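Local structure of aldo-keto reductase AKR2E4 (Bombyx mori, 3WCZ) at residues A[139-142]-A[143-146]. The protein reduces 3-dehydroecdysone with NADPH as cosubstrate and may take part in regulating moulting in the silkworm. Numbering follows the deposited sequence.
Sequences TWQG and MQDA
Four successive i to i+4 hydrogen bonds, from Met143 N to Thr139 O through Ala146 N to Gly142 O, carry the alpha-helix without a break from 139-142 into 143-146, the shortest running 2.8 Å from Gln144 N to Trp140 O. On one flank the indole of Trp140 is met by the side chains three and four residues on. A chi1 of -171° sets the indole beside its own carbonyl carbon, where Met143 lays its CB over the rim of one ring face while its CG lies 3.8 Å from Trp140 CE3. The bend at chi2 (-66°) then carries the methionine sulfur away from the indole. Gln144 crosses the tryptophan at about a right angle: its CG makes an off-centre CH-pi contact, 4.3 Å from the centroid of the five-membered ring, and its amide is turned 53° from the indole plane, with OE1 3.3 Å from Trp140 NE1. Trp140 NE1 hydrogen-bonds to Ile174 O, while Gln144 OE1 accepts weak hydrogen bonds from the backbone N of Tyr173 and Ile174. With an alanine here in place of Gln144, the indole would probably lose its CH-pi neighbour and the two backbone amides this weak acceptor. Helix 136-148 is one of the outer helices of the aldo-keto reductase TIM barrel. On its inner side Trp140 and Met143 rest on Ile119 and Ile155 of strands 114-119 and 152-158, and Gln144 on Ile155, while Met143 packs against Val98 and Ala146 against Leu102 of helix 95-109.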
# COMPACT_ATOMS: atom_id res chain seq x y z
N THR A 139 -17.34 9.21 6.30
CA THR A 139 -16.05 9.55 5.74
C THR A 139 -16.08 9.23 4.24
O THR A 139 -15.56 9.98 3.40
CB THR A 139 -14.96 8.72 6.44
OG1 THR A 139 -15.14 8.80 7.86
CG2 THR A 139 -13.56 9.18 6.07
N TRP A 140 -16.70 8.10 3.90
CA TRP A 140 -16.76 7.65 2.51
C TRP A 140 -17.56 8.64 1.67
O TRP A 140 -17.25 8.84 0.49
CB TRP A 140 -17.34 6.24 2.42
CG TRP A 140 -17.23 5.64 1.06
CD1 TRP A 140 -18.26 5.37 0.20
CD2 TRP A 140 -16.04 5.28 0.38
NE1 TRP A 140 -17.76 4.86 -0.97
CE2 TRP A 140 -16.40 4.77 -0.87
CE3 TRP A 140 -14.68 5.34 0.72
CZ2 TRP A 140 -15.46 4.32 -1.80
CZ3 TRP A 140 -13.76 4.91 -0.20
CH2 TRP A 140 -14.14 4.41 -1.43
N GLN A 141 -18.57 9.28 2.24
CA GLN A 141 -19.24 10.30 1.49
C GLN A 141 -18.32 11.48 1.16
O GLN A 141 -18.37 12.01 0.05
CB GLN A 141 -20.45 10.77 2.21
CG GLN A 141 -21.14 11.72 1.38
CD GLN A 141 -22.40 12.11 1.98
OE1 GLN A 141 -22.89 11.48 2.91
NE2 GLN A 141 -22.96 13.18 1.44
N GLY A 142 -17.43 11.84 2.08
CA GLY A 142 -16.42 12.84 1.78
C GLY A 142 -15.48 12.36 0.67
O GLY A 142 -15.04 13.16 -0.14
N MET A 143 -15.15 11.07 0.68
CA MET A 143 -14.32 10.48 -0.37
C MET A 143 -15.03 10.58 -1.72
O MET A 143 -14.40 10.93 -2.73
CB MET A 143 -13.97 9.02 -0.08
CG MET A 143 -13.18 8.83 1.22
SD MET A 143 -11.51 9.53 1.26
CE MET A 143 -10.65 8.29 0.28
N GLN A 144 -16.34 10.27 -1.75
CA GLN A 144 -17.14 10.38 -2.97
C GLN A 144 -17.13 11.81 -3.47
O GLN A 144 -17.01 12.05 -4.66
CB GLN A 144 -18.56 9.84 -2.73
CG GLN A 144 -18.59 8.33 -2.55
CD GLN A 144 -19.91 7.75 -2.13
OE1 GLN A 144 -20.19 6.57 -2.45
NE2 GLN A 144 -20.74 8.54 -1.47
N ASP A 145 -17.21 12.76 -2.55
CA ASP A 145 -17.13 14.18 -2.92
C ASP A 145 -15.78 14.55 -3.55
O ASP A 145 -15.72 15.25 -4.56
CB ASP A 145 -17.36 15.08 -1.70
CG ASP A 145 -18.77 14.98 -1.11
OD1 ASP A 145 -19.70 14.50 -1.78
OD2 ASP A 145 -18.90 15.40 0.07
N ALA A 146 -14.68 14.08 -2.95
CA ALA A 146 -13.35 14.36 -3.51
C ALA A 146 -13.22 13.82 -4.92
O ALA A 146 -12.60 14.47 -5.76
CB ALA A 146 -12.28 13.78 -2.64